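Local coordinates for RING finger protein unkempt homolog (Mus musculus, PDB 5ELK) that binds specific RNA sequences through clustered CCCH zinc fingers and represses translation, controlling the early morphology of cortical neurons, at residues G65-C70 with C79-E84; N98-A103 with A115-P120; C106-G109 with A113-H116. All blocks are in the same frame, centred on the assembly; numbering follows the deposited sequence.

In the fold
From the N terminus, helix 7-13 and the first zinc finger of this chain come before any of these contacts. Interaction 1 closes the chain's second finger, tying the loop after strand 63-64 to the start of helix 82-86 around a zinc ion. The chain then runs on into its third finger, where helix 98-103 opens interaction 2. Interaction 3 (106-109 with 113-116) starts within the loop of interaction 2 (98-103 with 115-120) and ends on the same part of the chain, sharing Ala115, His116 and the zinc ion of that finger. Interaction 1 lies apart, its centre about 23 Å from that of interaction 3, on the opposite side of the chain's centre.

Interaction 1 of 3, residues G65-C70 with C79-E84; sequences GDPGKC and CHTRTE. With ZN (zinc ion), chain D; nucleotides of chain B.
His80 NE2 binds the zinc ion at 2.1 Å, and Cys70 SG, coming from the other segment, holds the same ion at 2.4 Å; Cys55 and Cys76 complete the four-ligand site. The two ligand atoms Cys70 SG and His80 NE2 lie 3.6 Å apart, the sulfur standing oblique to the imidazole ring. With SG anti to the backbone N (chi1 -179°), Cys70, the last residue of the type II turn Pro67-Cys70, presents its sulfur to the metal. That turn is closed by a backbone bond from Cys70 N to Pro67 O, and the same carbonyl oxygen lies over one face of the His80 ring. Further from the metal, the Pro67 ring lies against the backbone of the partner segment, its CG 3.5 Å from His80 O, and the same CG meets Thr81 CG2 at 4.1 Å. This is the core of a CCCH zinc finger, a small and mostly irregular fold whose second cysteine and terminal histidine are joined here through the metal. From the histidine on, the segment has bonds of its own: His80 N donates to Glu84 OE1 at 3.0 Å, meeting the carboxylate on its anti side, and Arg43 pairs with that oxygen as well. Thr81 is the N-cap of helix 82-86, its OG1 accepting from Glu84 N at 3.0 Å while also bonding to the backbone O of Arg41. The next residue, Arg82, points its side chain to the RNA, with CD 3.2 Å from O4' of G5 of chain B and C5' of that nucleotide over one guanidinium face.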
loop_
_atom_site.group_PDB
_atom_site.type_symbol
_atom_site.label_atom_id
_atom_site.label_comp_id
_atom_site.label_asym_id
_atom_site.label_seq_id
_atom_site.Cartn_x
_atom_site.Cartn_y
_atom_site.Cartn_z
ATOM N N GLY A 65 -1.679 8.384 -11.885
ATOM C CA GLY A 65 -2.461 9.596 -12.080
ATOM C C GLY A 65 -3.673 9.594 -11.175
ATOM O O GLY A 65 -3.767 8.774 -10.271
ATOM N N ASP A 66 -4.600 10.516 -11.408
ATOM C CA ASP A 66 -5.800 10.607 -10.590
ATOM C C ASP A 66 -6.647 9.357 -10.869
ATOM O O ASP A 66 -6.890 9.048 -12.030
ATOM C CB ASP A 66 -6.559 11.887 -10.946
ATOM C CG ASP A 66 -7.710 12.168 -10.006
ATOM O OD1 ASP A 66 -7.678 11.675 -8.856
ATOM O OD2 ASP A 66 -8.644 12.892 -10.429
ATOM N N PRO A 67 -7.039 8.597 -9.822
ATOM C CA PRO A 67 -7.859 7.395 -10.028
ATOM C C PRO A 67 -9.269 7.673 -10.552
ATOM O O PRO A 67 -9.847 6.797 -11.190
ATOM C CB PRO A 67 -7.929 6.782 -8.629
ATOM C CG PRO A 67 -6.728 7.308 -7.932
ATOM C CD PRO A 67 -6.626 8.708 -8.416
ATOM N N GLY A 68 -9.825 8.848 -10.270
ATOM C CA GLY A 68 -10.980 9.313 -11.017
ATOM C C GLY A 68 -10.456 9.418 -12.433
ATOM O O GLY A 68 -9.263 9.552 -12.594
ATOM N N LYS A 69 -11.311 9.367 -13.445
ATOM C CA LYS A 69 -10.874 9.291 -14.854
ATOM C C LYS A 69 -10.667 7.841 -15.241
ATOM O O LYS A 69 -10.307 7.543 -16.380
ATOM C CB LYS A 69 -9.614 10.119 -15.178
ATOM C CG LYS A 69 -9.714 11.584 -14.778
ATOM C CD LYS A 69 -8.463 12.375 -15.139
ATOM C CE LYS A 69 -8.737 13.882 -15.103
ATOM N NZ LYS A 69 -9.720 14.309 -16.142
ATOM N N CYS A 70 -10.856 6.939 -14.278
ATOM C CA CYS A 70 -11.278 5.599 -14.623
ATOM C C CYS A 70 -12.773 5.528 -14.384
ATOM O O CYS A 70 -13.242 5.689 -13.262
ATOM C CB CYS A 70 -10.575 4.516 -13.826
ATOM S SG CYS A 70 -11.154 2.898 -14.354
ATOM N N CYS A 79 -5.556 -2.293 -10.185
ATOM C CA CYS A 79 -5.098 -1.367 -9.156
ATOM C C CYS A 79 -5.200 0.083 -9.619
ATOM O O CYS A 79 -4.926 0.387 -10.770
ATOM C CB CYS A 79 -3.657 -1.679 -8.759
ATOM S SG CYS A 79 -3.468 -3.259 -7.911
ATOM N N HIS A 80 -5.584 0.964 -8.697
ATOM C CA HIS A 80 -5.780 2.383 -8.977
ATOM C C HIS A 80 -4.754 3.276 -8.278
ATOM O O HIS A 80 -4.697 4.479 -8.533
ATOM C CB HIS A 80 -7.190 2.811 -8.558
ATOM C CG HIS A 80 -8.239 2.555 -9.596
ATOM N ND1 HIS A 80 -9.579 2.768 -9.372
ATOM C CD2 HIS A 80 -8.139 2.100 -10.871
ATOM C CE1 HIS A 80 -10.264 2.448 -10.455
ATOM N NE2 HIS A 80 -9.415 2.040 -11.378
ATOM N N THR A 81 -3.958 2.695 -7.391
ATOM C CA THR A 81 -2.861 3.422 -6.758
ATOM C C THR A 81 -1.693 2.499 -6.498
ATOM O O THR A 81 -1.845 1.278 -6.427
ATOM C CB THR A 81 -3.253 4.024 -5.411
ATOM O OG1 THR A 81 -3.459 2.970 -4.462
ATOM C CG2 THR A 81 -4.509 4.850 -5.525
ATOM N N ARG A 82 -0.523 3.104 -6.351
ATOM C CA ARG A 82 0.705 2.367 -6.154
ATOM C C ARG A 82 0.584 1.602 -4.848
ATOM O O ARG A 82 1.058 0.467 -4.711
ATOM C CB ARG A 82 1.881 3.338 -6.100
ATOM C CG ARG A 82 3.206 2.719 -5.673
ATOM C CD ARG A 82 4.298 3.775 -5.621
ATOM N NE ARG A 82 4.661 4.253 -6.954
ATOM C CZ ARG A 82 4.558 5.515 -7.370
ATOM N NH1 ARG A 82 4.111 6.478 -6.567
ATOM N NH2 ARG A 82 4.913 5.823 -8.607
ATOM N N THR A 83 -0.085 2.221 -3.887
ATOM C CA THR A 83 -0.297 1.561 -2.618
ATOM C C THR A 83 -1.130 0.298 -2.784
ATOM O O THR A 83 -0.852 -0.719 -2.143
ATOM C CB THR A 83 -0.970 2.484 -1.614
ATOM O OG1 THR A 83 -0.217 3.698 -1.526
ATOM C CG2 THR A 83 -1.024 1.813 -0.252
ATOM N N GLU A 84 -2.148 0.361 -3.639
ATOM C CA GLU A 84 -3.004 -0.796 -3.867
ATOM C C GLU A 84 -2.221 -1.943 -4.469
ATOM O O GLU A 84 -2.512 -3.112 -4.225
ATOM C CB GLU A 84 -4.172 -0.447 -4.781
ATOM C CG GLU A 84 -5.309 0.205 -4.042
ATOM C CD GLU A 84 -6.616 0.130 -4.784
ATOM O OE1 GLU A 84 -6.612 -0.004 -6.027
ATOM O OE2 GLU A 84 -7.657 0.186 -4.108
HETATM ZN ZN ZN D . -9.725 1.307 -13.273
ATOM P P G B 5 10.260 4.957 -5.130
ATOM O OP1 G B 5 10.114 5.223 -6.588
ATOM O OP2 G B 5 11.476 5.449 -4.429
ATOM O "O5'" G B 5 9.019 5.550 -4.323
ATOM C "C5'" G B 5 7.739 5.676 -4.930
ATOM C "C4'" G B 5 6.653 5.863 -3.898
ATOM O "O4'" G B 5 6.368 4.583 -3.267
ATOM C "C3'" G B 5 6.977 6.840 -2.763
ATOM O "O3'" G B 5 5.797 7.553 -2.388
ATOM C "C2'" G B 5 7.391 5.912 -1.624
ATOM O "O2'" G B 5 7.200 6.448 -0.329
ATOM C "C1'" G B 5 6.491 4.703 -1.866
ATOM N N9 G B 5 7.032 3.443 -1.343
ATOM C C8 G B 5 8.150 2.775 -1.787
ATOM N N7 G B 5 8.377 1.678 -1.125
ATOM C C5 G B 5 7.357 1.617 -0.185
ATOM C C6 G B 5 7.084 0.647 0.816
ATOM O O6 G B 5 7.713 -0.377 1.080
ATOM N N1 G B 5 5.955 0.965 1.557
ATOM C C2 G B 5 5.174 2.078 1.348
ATOM N N2 G B 5 4.118 2.208 2.163
ATOM N N3 G B 5 5.412 2.990 0.417
ATOM C C4 G B 5 6.512 2.697 -0.309
#

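Interaction 2 of 3, residues N98-A103 with A115-P120; sequences NDMQQA and AHIEPP. With ZN (zinc ion), chain E; nucleotides of chain B.
Met100 sets CG anti to its backbone N (chi1 174°) and then bends at its next two torsions, which folds the terminal methyl back over the imidazole of His116. The histidine turns to meet it with CG anti to its carbonyl carbon (chi1 -67°). The side chains cross at about a right angle, and Met100 CE comes down on one ring face, 3.9 Å from the centroid of His116 and 14° off the ring normal, a CH-pi contact. The methyl sits off-centre, with CG of His116 its nearest atom, at 3.8 Å from Met100 CE. The sulfur takes a smaller part: Met100 SD stands above the face, but 5.2 Å from the His116 centroid. Nearer the backbone, Met100 CB approaches His116 CD2 at 4.0 Å, so methionine atoms reach the ring at two places. Ile117 adds an apolar fringe at the surface, its CG1 4.3 Å from Met100 CG. The ring thus covered is a metal ligand, His116 NE2 binding the zinc ion at 2.1 Å. At the start of helix 98-103, Asn98 N donates an almost straight bond of 3.1 Å to N1 of A4 of chain B, linking this helix to the RNA. Cys97, Cys106, Cys112 and His116 follow the C-x8-C-x5-C-x3-H spacing, and a short helix between the first two cysteines, packed against the liganding histidine, belongs to the CCCH finger.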
loop_
_atom_site.group_PDB
_atom_site.type_symbol
_atom_site.label_atom_id
_atom_site.label_comp_id
_atom_site.label_asym_id
_atom_site.label_seq_id
_atom_site.Cartn_x
_atom_site.Cartn_y
_atom_site.Cartn_z
ATOM N N ASN A 98 15.454 -4.407 -0.294
ATOM C CA ASN A 98 16.835 -4.121 -0.646
ATOM C C ASN A 98 17.564 -3.337 0.440
ATOM O O ASN A 98 18.735 -3.581 0.714
ATOM C CB ASN A 98 16.856 -3.334 -1.952
ATOM C CG ASN A 98 17.910 -3.819 -2.900
ATOM O OD1 ASN A 98 18.819 -3.076 -3.259
ATOM N ND2 ASN A 98 17.795 -5.070 -3.325
ATOM N N ASP A 99 16.863 -2.396 1.058
ATOM C CA ASP A 99 17.444 -1.563 2.103
ATOM C C ASP A 99 17.866 -2.423 3.284
ATOM O O ASP A 99 18.902 -2.186 3.911
ATOM C CB ASP A 99 16.428 -0.518 2.576
ATOM C CG ASP A 99 15.933 0.365 1.455
ATOM O OD1 ASP A 99 14.986 -0.046 0.742
ATOM O OD2 ASP A 99 16.496 1.469 1.286
ATOM N N MET A 100 17.041 -3.417 3.595
ATOM C CA MET A 100 17.300 -4.292 4.722
ATOM C C MET A 100 18.483 -5.189 4.392
ATOM O O MET A 100 19.309 -5.490 5.258
ATOM C CB MET A 100 16.057 -5.132 5.054
ATOM C CG MET A 100 16.268 -6.192 6.149
ATOM S SD MET A 100 16.617 -5.523 7.783
ATOM C CE MET A 100 15.001 -4.944 8.305
ATOM N N GLN A 101 18.577 -5.598 3.130
ATOM C CA GLN A 101 19.602 -6.549 2.723
ATOM C C GLN A 101 20.975 -5.889 2.726
ATOM O O GLN A 101 21.988 -6.549 2.936
ATOM C CB GLN A 101 19.304 -7.109 1.339
ATOM C CG GLN A 101 19.737 -8.545 1.163
ATOM C CD GLN A 101 19.475 -9.066 -0.240
ATOM O OE1 GLN A 101 18.868 -10.124 -0.416
ATOM N NE2 GLN A 101 19.938 -8.331 -1.246
ATOM N N GLN A 102 20.996 -4.579 2.505
ATOM C CA GLN A 102 22.243 -3.829 2.460
ATOM C C GLN A 102 22.687 -3.339 3.819
ATOM O O GLN A 102 23.864 -3.463 4.168
ATOM C CB GLN A 102 22.086 -2.627 1.550
ATOM C CG GLN A 102 22.059 -3.005 0.108
ATOM C CD GLN A 102 21.525 -1.905 -0.765
ATOM O OE1 GLN A 102 21.440 -0.751 -0.355
ATOM N NE2 GLN A 102 21.147 -2.260 -1.980
ATOM N N ALA A 103 21.745 -2.777 4.577
ATOM C CA ALA A 103 22.066 -2.082 5.826
ATOM C C ALA A 103 21.744 -2.881 7.095
ATOM O O ALA A 103 22.372 -2.674 8.122
ATOM C CB ALA A 103 21.375 -0.718 5.864
ATOM N N ALA A 115 9.839 -7.864 1.691
ATOM C CA ALA A 115 10.147 -8.868 2.697
ATOM C C ALA A 115 11.417 -8.521 3.460
ATOM O O ALA A 115 12.421 -8.108 2.883
ATOM C CB ALA A 115 10.261 -10.234 2.052
ATOM N N HIS A 116 11.348 -8.673 4.771
ATOM C CA HIS A 116 12.522 -8.558 5.618
ATOM C C HIS A 116 12.989 -9.965 5.937
ATOM O O HIS A 116 12.835 -10.869 5.119
ATOM C CB HIS A 116 12.185 -7.739 6.860
ATOM C CG HIS A 116 11.877 -6.311 6.547
ATOM N ND1 HIS A 116 11.228 -5.471 7.419
ATOM C CD2 HIS A 116 12.132 -5.581 5.432
ATOM C CE1 HIS A 116 11.097 -4.278 6.860
ATOM N NE2 HIS A 116 11.641 -4.318 5.659
ATOM N N ILE A 117 13.558 -10.156 7.116
ATOM C CA ILE A 117 14.159 -11.428 7.463
ATOM C C ILE A 117 13.180 -12.234 8.261
ATOM O O ILE A 117 12.439 -11.688 9.073
ATOM C CB ILE A 117 15.415 -11.209 8.299
ATOM C CG1 ILE A 117 16.355 -10.269 7.537
ATOM C CG2 ILE A 117 16.073 -12.547 8.657
ATOM C CD1 ILE A 117 16.748 -10.776 6.164
ATOM N N GLU A 118 13.185 -13.539 8.020
ATOM C CA GLU A 118 12.343 -14.452 8.762
ATOM C C GLU A 118 12.535 -14.174 10.264
ATOM O O GLU A 118 13.663 -14.201 10.755
ATOM C CB GLU A 118 12.720 -15.896 8.426
ATOM C CG GLU A 118 11.835 -16.942 9.093
ATOM C CD GLU A 118 12.381 -18.357 8.983
ATOM O OE1 GLU A 118 13.397 -18.570 8.280
ATOM O OE2 GLU A 118 11.786 -19.263 9.607
ATOM N N PRO A 119 11.441 -13.868 10.988
ATOM C CA PRO A 119 11.590 -13.661 12.428
ATOM C C PRO A 119 11.608 -15.006 13.138
ATOM O O PRO A 119 10.965 -15.935 12.652
ATOM C CB PRO A 119 10.324 -12.890 12.790
ATOM C CG PRO A 119 9.293 -13.436 11.843
ATOM C CD PRO A 119 10.037 -13.718 10.556
ATOM N N PRO A 120 12.347 -15.129 14.248
ATOM C CA PRO A 120 12.196 -16.371 15.013
ATOM C C PRO A 120 10.821 -16.440 15.643
ATOM O O PRO A 120 10.202 -15.398 15.835
ATOM C CB PRO A 120 13.253 -16.241 16.106
ATOM C CG PRO A 120 14.265 -15.340 15.526
ATOM C CD PRO A 120 13.478 -14.328 14.735
HETATM ZN ZN ZN E . 12.011 -2.861 4.220
ATOM P P A B 4 7.306 -0.231 -8.390
ATOM O OP1 A B 4 6.529 0.943 -8.876
ATOM O OP2 A B 4 8.184 -0.991 -9.316
ATOM O "O5'" A B 4 8.213 0.251 -7.166
ATOM C "C5'" A B 4 7.648 0.994 -6.091
ATOM C "C4'" A B 4 8.697 1.573 -5.168
ATOM O "O4'" A B 4 9.412 0.511 -4.473
ATOM C "C3'" A B 4 9.776 2.445 -5.812
ATOM O "O3'" A B 4 10.175 3.388 -4.825
ATOM C "C2'" A B 4 10.925 1.459 -5.990
ATOM O "O2'" A B 4 12.197 2.064 -6.131
ATOM C "C1'" A B 4 10.808 0.662 -4.693
ATOM N N9 A B 4 11.405 -0.675 -4.715
ATOM C C8 A B 4 11.383 -1.588 -5.739
ATOM N N7 A B 4 11.964 -2.723 -5.437
ATOM C C5 A B 4 12.392 -2.563 -4.123
ATOM C C6 A B 4 13.075 -3.428 -3.241
ATOM N N6 A B 4 13.463 -4.661 -3.572
ATOM N N1 A B 4 13.346 -2.965 -1.993
ATOM C C2 A B 4 12.944 -1.718 -1.673
ATOM N N3 A B 4 12.293 -0.815 -2.417
ATOM C C4 A B 4 12.041 -1.302 -3.655
#

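Interaction 3 of 3, residues C106-G109 with A113-H116; sequences CPRG and AFAH. With ZN (zinc ion), chain E; nucleotides of chain B.
Cys106 and His116 bind the same zinc ion side by side, Cys106 CB 3.5 Å from His116 NE2. SG of Cys106, anti to the backbone N (chi1 178°), binds the zinc ion at 2.3 Å, with Cys97 and Cys112 as the remaining ligands. That sulfur also accepts a bond from Arg108 N at 3.6 Å, and it lies over one face of the Arg108 guanidinium. From there the arginine reaches toward the RNA: NE makes a weak hydrogen bond to O6 of G5 of chain B, while NH2 is salt-bridged to Asp99 and rests beside C2 of A4 of chain B. Gly109, with positive phi, brings its carbonyl to the edge of the His116 ring, Gly109 O lying 3.5 Å from CE1. In this CCCH finger the zinc-held loops present groups to the RNA bases, and Ala113 does so through its backbone N and O. Ala113 N donates to O6 of G5 of chain B at 2.8 Å, so that oxygen has both a strong backbone donor and the weaker arginine one. The carbonyl of the same residue, Ala113 O, accepts from N3 of U3 of chain B at 3.0 Å. Phe114 is wedged between two bases of chain B, U3 over one face and A4 over the opposite face, with its CZ 3.3 Å from C5 of A4 of chain B. A serine here would probably open a gap between these bases and leave both freer to shift, since the flat ring that keeps them apart is gone. Arg108 NH2 stands oblique to the Phe114 ring, nearest CD1, and O6 of G5 of chain B is near the ring's edge.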
loop_
_atom_site.group_PDB
_atom_site.type_symbol
_atom_site.label_atom_id
_atom_site.label_comp_id
_atom_site.label_asym_id
_atom_site.label_seq_id
_atom_site.Cartn_x
_atom_site.Cartn_y
_atom_site.Cartn_z
ATOM N N CYS A 106 15.514 -1.074 7.844
ATOM C CA CYS A 106 14.651 -0.467 6.828
ATOM C C CYS A 106 13.918 0.738 7.414
ATOM O O CYS A 106 13.367 0.644 8.504
ATOM C CB CYS A 106 13.638 -1.491 6.319
ATOM S SG CYS A 106 12.485 -0.838 5.109
ATOM N N PRO A 107 13.909 1.879 6.700
ATOM C CA PRO A 107 13.274 3.093 7.237
ATOM C C PRO A 107 11.745 3.042 7.277
ATOM O O PRO A 107 11.114 3.767 8.045
ATOM C CB PRO A 107 13.752 4.194 6.281
ATOM C CG PRO A 107 14.111 3.487 5.019
ATOM C CD PRO A 107 14.612 2.137 5.433
ATOM N N ARG A 108 11.161 2.179 6.461
ATOM C CA ARG A 108 9.711 2.081 6.372
ATOM C C ARG A 108 9.185 1.109 7.411
ATOM O O ARG A 108 7.980 1.058 7.666
ATOM C CB ARG A 108 9.315 1.638 4.965
ATOM C CG ARG A 108 10.000 2.445 3.879
ATOM C CD ARG A 108 9.589 1.971 2.508
ATOM N NE ARG A 108 10.287 0.748 2.118
ATOM C CZ ARG A 108 11.571 0.696 1.780
ATOM N NH1 ARG A 108 12.307 1.797 1.797
ATOM N NH2 ARG A 108 12.127 -0.456 1.430
ATOM N N GLY A 109 10.097 0.335 7.992
ATOM C CA GLY A 109 9.794 -0.508 9.134
ATOM C C GLY A 109 8.572 -1.385 8.932
ATOM O O GLY A 109 8.519 -2.147 7.979
ATOM N N ALA A 113 6.589 -2.691 2.158
ATOM C CA ALA A 113 5.785 -3.640 1.375
ATOM C C ALA A 113 6.637 -4.807 0.892
ATOM O O ALA A 113 6.140 -5.705 0.205
ATOM C CB ALA A 113 5.133 -2.941 0.182
ATOM N N PHE A 114 7.919 -4.780 1.250
ATOM C CA PHE A 114 8.870 -5.816 0.855
ATOM C C PHE A 114 9.254 -6.722 2.017
ATOM O O PHE A 114 9.033 -6.397 3.184
ATOM C CB PHE A 114 10.112 -5.168 0.257
ATOM C CG PHE A 114 9.830 -4.418 -1.004
ATOM C CD1 PHE A 114 9.394 -3.104 -0.962
ATOM C CD2 PHE A 114 9.960 -5.031 -2.228
ATOM C CE1 PHE A 114 9.118 -2.416 -2.122
ATOM C CE2 PHE A 114 9.676 -4.344 -3.391
ATOM C CZ PHE A 114 9.260 -3.036 -3.335
ATOM N N ALA A 115 9.839 -7.864 1.691
ATOM C CA ALA A 115 10.147 -8.868 2.697
ATOM C C ALA A 115 11.417 -8.521 3.460
ATOM O O ALA A 115 12.421 -8.108 2.883
ATOM C CB ALA A 115 10.261 -10.234 2.052
ATOM N N HIS A 116 11.348 -8.673 4.771
ATOM C CA HIS A 116 12.522 -8.558 5.618
ATOM C C HIS A 116 12.989 -9.965 5.937
ATOM O O HIS A 116 12.835 -10.869 5.119
ATOM C CB HIS A 116 12.185 -7.739 6.860
ATOM C CG HIS A 116 11.877 -6.311 6.547
ATOM N ND1 HIS A 116 11.228 -5.471 7.419
ATOM C CD2 HIS A 116 12.132 -5.581 5.432
ATOM C CE1 HIS A 116 11.097 -4.278 6.860
ATOM N NE2 HIS A 116 11.641 -4.318 5.659
HETATM ZN ZN ZN E . 12.011 -2.861 4.220
ATOM P P A B 4 7.306 -0.231 -8.390
ATOM O OP1 A B 4 6.529 0.943 -8.876
ATOM O OP2 A B 4 8.184 -0.991 -9.316
ATOM O "O5'" A B 4 8.213 0.251 -7.166
ATOM C "C5'" A B 4 7.648 0.994 -6.091
ATOM C "C4'" A B 4 8.697 1.573 -5.168
ATOM O "O4'" A B 4 9.412 0.511 -4.473
ATOM C "C3'" A B 4 9.776 2.445 -5.812
ATOM O "O3'" A B 4 10.175 3.388 -4.825
ATOM C "C2'" A B 4 10.925 1.459 -5.990
ATOM O "O2'" A B 4 12.197 2.064 -6.131
ATOM C "C1'" A B 4 10.808 0.662 -4.693
ATOM N N9 A B 4 11.405 -0.675 -4.715
ATOM C C8 A B 4 11.383 -1.588 -5.739
ATOM N N7 A B 4 11.964 -2.723 -5.437
ATOM C C5 A B 4 12.392 -2.563 -4.123
ATOM C C6 A B 4 13.075 -3.428 -3.241
ATOM N N6 A B 4 13.463 -4.661 -3.572
ATOM N N1 A B 4 13.346 -2.965 -1.993
ATOM C C2 A B 4 12.944 -1.718 -1.673
ATOM N N3 A B 4 12.293 -0.815 -2.417
ATOM C C4 A B 4 12.041 -1.302 -3.655
ATOM P P U B 3 6.209 -6.165 -10.185
ATOM O OP1 U B 3 7.676 -6.001 -10.303
ATOM O OP2 U B 3 5.582 -7.512 -10.150
ATOM O "O5'" U B 3 5.776 -5.411 -8.855
ATOM C "C5'" U B 3 4.712 -4.472 -8.862
ATOM C "C4'" U B 3 4.999 -3.331 -7.924
ATOM O "O4'" U B 3 4.971 -3.825 -6.552
ATOM C "C3'" U B 3 6.368 -2.685 -8.112
ATOM O "O3'" U B 3 6.284 -1.302 -7.758
ATOM C "C2'" U B 3 7.217 -3.426 -7.083
ATOM O "O2'" U B 3 8.394 -2.752 -6.690
ATOM C "C1'" U B 3 6.220 -3.568 -5.933
ATOM N N1 U B 3 6.520 -4.653 -4.981
ATOM C C2 U B 3 6.309 -4.420 -3.624
ATOM O O2 U B 3 5.874 -3.365 -3.181
ATOM N N3 U B 3 6.619 -5.470 -2.785
ATOM C C4 U B 3 7.123 -6.700 -3.147
ATOM O O4 U B 3 7.360 -7.542 -2.275
ATOM C C5 U B 3 7.314 -6.857 -4.560
ATOM C C6 U B 3 7.019 -5.861 -5.409
ATOM P P G B 5 10.260 4.957 -5.130
ATOM O OP1 G B 5 10.114 5.223 -6.588
ATOM O OP2 G B 5 11.476 5.449 -4.429
ATOM O "O5'" G B 5 9.019 5.550 -4.323
ATOM C "C5'" G B 5 7.739 5.676 -4.930
ATOM C "C4'" G B 5 6.653 5.863 -3.898
ATOM O "O4'" G B 5 6.368 4.583 -3.267
ATOM C "C3'" G B 5 6.977 6.840 -2.763
ATOM O "O3'" G B 5 5.797 7.553 -2.388
ATOM C "C2'" G B 5 7.391 5.912 -1.624
ATOM O "O2'" G B 5 7.200 6.448 -0.329
ATOM C "C1'" G B 5 6.491 4.703 -1.866
ATOM N N9 G B 5 7.032 3.443 -1.343
ATOM C C8 G B 5 8.150 2.775 -1.787
ATOM N N7 G B 5 8.377 1.678 -1.125
ATOM C C5 G B 5 7.357 1.617 -0.185
ATOM C C6 G B 5 7.084 0.647 0.816
ATOM O O6 G B 5 7.713 -0.377 1.080
ATOM N N1 G B 5 5.955 0.965 1.557
ATOM C C2 G B 5 5.174 2.078 1.348
ATOM N N2 G B 5 4.118 2.208 2.163
ATOM N N3 G B 5 5.412 2.990 0.417
ATOM C C4 G B 5 6.512 2.697 -0.309
#